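Local coordinates for protein putative nucleoside-diphosphate-sugar epimerase (PDB 3E48) that is of unknown function but probably binds NAD(P) in a Rossmann-type domain and may act as a nucleoside-diphosphate-sugar epimerase, at residues Ala141-Leu147 / Ile169-Arg174. Sequence-based numbering, arbitrary orientation.
Sequences AMYMDPL and INYITR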
ATOM      1  N   ALA B 141       3.201  -4.985 -15.858  1.00  4.79           N
ATOM      2  CA  ALA B 141       3.935  -6.209 -15.545  1.00  6.67           C
ATOM      3  C   ALA B 141       5.430  -5.900 -15.670  1.00  7.91           C
ATOM      4  O   ALA B 141       5.803  -4.744 -15.863  1.00  8.38           O
ATOM      5  CB  ALA B 141       3.525  -7.329 -16.504  1.00  6.54           C
HETATM    6  N   MSE B 142       6.279  -6.922 -15.565  1.00  5.04           N
HETATM    7  CA  MSE B 142       7.733  -6.736 -15.627  1.00  5.02           C
HETATM    8  C   MSE B 142       8.301  -6.480 -17.029  1.00  8.55           C
HETATM    9  O   MSE B 142       7.990  -7.198 -17.973  1.00  7.79           O
HETATM   10  CB  MSE B 142       8.434  -7.954 -15.005  1.00  7.71           C
HETATM   11  CG  MSE B 142       9.928  -7.760 -14.758  1.00 11.40           C
HETATM   12 SE   MSE B 142      10.786  -9.324 -13.985  1.00 21.99          SE
HETATM   13  CE  MSE B 142       9.927  -9.332 -12.246  1.00  9.05           C
ATOM     14  N   TYR B 143       9.151  -5.461 -17.160  1.00  6.49           N
ATOM     15  CA  TYR B 143       9.747  -5.140 -18.459  1.00  8.55           C
ATOM     16  C   TYR B 143      10.552  -6.287 -19.065  1.00  9.97           C
ATOM     17  O   TYR B 143      11.357  -6.920 -18.382  1.00  7.71           O
ATOM     18  CB  TYR B 143      10.703  -3.947 -18.357  1.00  7.71           C
ATOM     19  CG  TYR B 143      10.121  -2.661 -17.838  1.00  6.99           C
ATOM     20  CD1 TYR B 143       8.961  -2.117 -18.389  1.00 10.48           C
ATOM     21  CD2 TYR B 143      10.773  -1.947 -16.831  1.00 14.41           C
ATOM     22  CE1 TYR B 143       8.467  -0.890 -17.955  1.00 12.43           C
ATOM     23  CE2 TYR B 143      10.289  -0.723 -16.392  1.00 18.05           C
ATOM     24  CZ  TYR B 143       9.138  -0.202 -16.958  1.00 18.95           C
ATOM     25  OH  TYR B 143       8.664   1.014 -16.533  1.00 26.09           O
HETATM   26  N   MSE B 144      10.357  -6.528 -20.358  1.00  7.00           N
HETATM   27  CA  MSE B 144      11.119  -7.563 -21.058  1.00  8.82           C
HETATM   28  C   MSE B 144      12.456  -6.969 -21.482  1.00  8.39           C
HETATM   29  O   MSE B 144      13.464  -7.666 -21.550  1.00 11.60           O
HETATM   30  CB  MSE B 144      10.413  -8.003 -22.342  1.00 11.14           C
HETATM   31  CG  MSE B 144       9.306  -9.008 -22.185  1.00  6.77           C
HETATM   32 SE   MSE B 144       8.517  -9.382 -23.912  1.00 17.53          SE
HETATM   33  CE  MSE B 144       7.004 -10.401 -23.271  1.00  9.34           C
ATOM     34  N   ASP B 145      12.439  -5.672 -21.773  1.00  9.72           N
ATOM     35  CA  ASP B 145      13.608  -4.958 -22.270  1.00 11.74           C
ATOM     36  C   ASP B 145      14.967  -5.257 -21.625  1.00 10.54           C
ATOM     37  O   ASP B 145      15.943  -5.513 -22.330  1.00 12.21           O
ATOM     38  CB  ASP B 145      13.318  -3.451 -22.253  1.00 10.80           C
ATOM     39  CG  ASP B 145      12.063  -3.098 -23.031  1.00 13.28           C
ATOM     40  OD1 ASP B 145      10.964  -3.534 -22.622  1.00 11.83           O
ATOM     41  OD2 ASP B 145      12.166  -2.397 -24.058  1.00 12.55           O
ATOM     42  N   PRO B 146      15.051  -5.244 -20.285  1.00  8.23           N
ATOM     43  CA  PRO B 146      16.314  -5.516 -19.589  1.00  9.37           C
ATOM     44  C   PRO B 146      16.986  -6.837 -19.975  1.00 10.75           C
ATOM     45  O   PRO B 146      18.204  -6.990 -19.836  1.00 11.48           O
ATOM     46  CB  PRO B 146      15.904  -5.489 -18.119  1.00 14.91           C
ATOM     47  CG  PRO B 146      14.792  -4.488 -18.110  1.00 14.06           C
ATOM     48  CD  PRO B 146      13.990  -4.902 -19.321  1.00  9.63           C
ATOM     49  N   LEU B 147      16.198  -7.787 -20.459  1.00 11.23           N
ATOM     50  CA  LEU B 147      16.740  -9.085 -20.837  1.00 12.47           C
ATOM     51  C   LEU B 147      17.757  -9.018 -21.975  1.00 12.60           C
ATOM     52  O   LEU B 147      18.689  -9.820 -22.018  1.00 13.84           O
ATOM     53  CB  LEU B 147      15.604 -10.045 -21.213  1.00 10.49           C
ATOM     54  CG  LEU B 147      14.656 -10.408 -20.063  1.00  9.84           C
ATOM     55  CD1 LEU B 147      13.511 -11.262 -20.578  1.00 13.92           C
ATOM     56  CD2 LEU B 147      15.436 -11.146 -18.982  1.00 13.01           C
ATOM     57  N   ILE B 169       6.433 -15.583 -13.935  1.00  8.95           N
ATOM     58  CA  ILE B 169       6.445 -14.125 -13.905  1.00  8.07           C
ATOM     59  C   ILE B 169       5.898 -13.552 -15.201  1.00  9.61           C
ATOM     60  O   ILE B 169       6.306 -13.961 -16.292  1.00  8.69           O
ATOM     61  CB  ILE B 169       7.880 -13.575 -13.698  1.00  6.93           C
ATOM     62  CG1 ILE B 169       8.398 -13.946 -12.305  1.00 11.33           C
ATOM     63  CG2 ILE B 169       7.894 -12.059 -13.846  1.00 10.83           C
ATOM     64  CD1 ILE B 169       9.869 -13.698 -12.099  1.00 31.18           C
ATOM     65  N   ASN B 170       4.977 -12.605 -15.091  1.00  5.75           N
ATOM     66  CA  ASN B 170       4.426 -12.014 -16.296  1.00  8.11           C
ATOM     67  C   ASN B 170       5.309 -10.864 -16.762  1.00  7.55           C
ATOM     68  O   ASN B 170       5.686  -9.985 -15.982  1.00  7.29           O
ATOM     69  CB  ASN B 170       2.991 -11.545 -16.073  1.00  6.09           C
ATOM     70  CG  ASN B 170       2.306 -11.176 -17.370  1.00  6.63           C
ATOM     71  OD1 ASN B 170       2.459 -10.065 -17.864  1.00  6.22           O
ATOM     72  ND2 ASN B 170       1.562 -12.119 -17.939  1.00  9.09           N
ATOM     73  N   TYR B 171       5.639 -10.906 -18.051  1.00  5.54           N
ATOM     74  CA  TYR B 171       6.506  -9.932 -18.708  1.00  5.82           C
ATOM     75  C   TYR B 171       5.799  -9.198 -19.834  1.00  8.10           C
ATOM     76  O   TYR B 171       4.896  -9.741 -20.464  1.00  6.40           O
ATOM     77  CB  TYR B 171       7.705 -10.636 -19.337  1.00  5.83           C
ATOM     78  CG  TYR B 171       8.795 -11.053 -18.389  1.00  8.83           C
ATOM     79  CD1 TYR B 171       9.859 -10.195 -18.111  1.00  6.33           C
ATOM     80  CD2 TYR B 171       8.798 -12.323 -17.813  1.00  6.05           C
ATOM     81  CE1 TYR B 171      10.905 -10.591 -17.293  1.00  6.96           C
ATOM     82  CE2 TYR B 171       9.840 -12.732 -16.987  1.00  8.61           C
ATOM     83  CZ  TYR B 171      10.893 -11.859 -16.733  1.00  9.99           C
ATOM     84  OH  TYR B 171      11.934 -12.253 -15.925  1.00 11.21           O
ATOM     85  N   ILE B 172       6.254  -7.980 -20.112  1.00  7.04           N
ATOM     86  CA  ILE B 172       5.689  -7.163 -21.186  1.00 10.28           C
ATOM     87  C   ILE B 172       6.738  -6.119 -21.612  1.00  7.44           C
ATOM     88  O   ILE B 172       7.537  -5.667 -20.790  1.00  7.43           O
ATOM     89  CB  ILE B 172       4.373  -6.477 -20.716  1.00  6.68           C
ATOM     90  CG1 ILE B 172       3.743  -5.689 -21.865  1.00  8.08           C
ATOM     91  CG2 ILE B 172       4.654  -5.558 -19.525  1.00 11.41           C
ATOM     92  CD1 ILE B 172       2.359  -5.155 -21.546  1.00  5.71           C
ATOM     93  N   THR B 173       6.753  -5.752 -22.892  1.00  7.56           N
ATOM     94  CA  THR B 173       7.725  -4.771 -23.375  1.00  6.60           C
ATOM     95  C   THR B 173       7.315  -3.360 -22.979  1.00  8.07           C
ATOM     96  O   THR B 173       6.143  -3.098 -22.700  1.00  8.77           O
ATOM     97  CB  THR B 173       7.859  -4.777 -24.922  1.00  9.35           C
ATOM     98  OG1 THR B 173       6.625  -4.349 -25.508  1.00  9.66           O
ATOM     99  CG2 THR B 173       8.217  -6.156 -25.436  1.00  8.94           C
ATOM    100  N   ARG B 174       8.285  -2.452 -22.944  1.00  8.16           N
ATOM    101  CA  ARG B 174       7.974  -1.070 -22.620  1.00  6.50           C
ATOM    102  C   ARG B 174       7.130  -0.532 -23.766  1.00  7.96           C
ATOM    103  O   ARG B 174       6.210   0.254 -23.553  1.00  7.61           O
ATOM    104  CB  ARG B 174       9.241  -0.221 -22.486  1.00  9.74           C
ATOM    105  CG  ARG B 174      10.094  -0.545 -21.277  1.00 11.31           C
ATOM    106  CD  ARG B 174      10.920   0.658 -20.864  1.00 19.07           C
ATOM    107  NE  ARG B 174      11.783   0.345 -19.731  1.00 19.94           N
ATOM    108  CZ  ARG B 174      13.002  -0.168 -19.839  1.00 16.87           C
ATOM    109  NH1 ARG B 174      13.516  -0.421 -21.035  1.00 11.43           N
ATOM    110  NH2 ARG B 174      13.702  -0.447 -18.748  1.00 16.41           N
TER
HETATM  111  O   HOH W   1      12.790   0.303 -23.640  1.00 17.37           O
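Met-142 and Tyr-143 pair with Tyr-171 and Ile-172 as parallel strands in the Rossmann-like sheet of this NAD(P)H-binding family, where Met-142 N donates to Asn-170 O and Met-142 O accepts from Ile-172 N. Where the strands end, Arg-174 opens the helix 174-186 and its side chain turns to the Tyr-143 ring. Arg-174 N bonds Asp-145 OD1 at 2.9 Å, on the syn side of the carboxylate. From there CB stays beside the carboxylate, and CG touches both Asp-145 OD1 and Tyr-143 CD1. CD lies over the ring face as a CH-pi contact, and the extended chi3 (-178°) puts Arg-174 NE, buried without a partner, 3.6 Å above the Tyr-143 ring plane. CZ adds a cation-pi contact, tilted 49°. Arginine thus brings aliphatic and charged parts to one broad tyrosine face. On the sheet face bearing Met-142 and Tyr-171, methionine's long unbranched chain, present as selenomethionine, sets Met-142 SE 3.5 Å from Tyr-171 CE1, an oblique Met-aromatic contact; the chi3 bend (-67°) turns CE onto Ile-169 CG2. Aspartate suits its place by serving both helix N-H and cation: Arg-174 NH1 makes a long salt bridge to Asp-145 OD2, 3.9 Å. A water accepts from NH1 while donating to OD2.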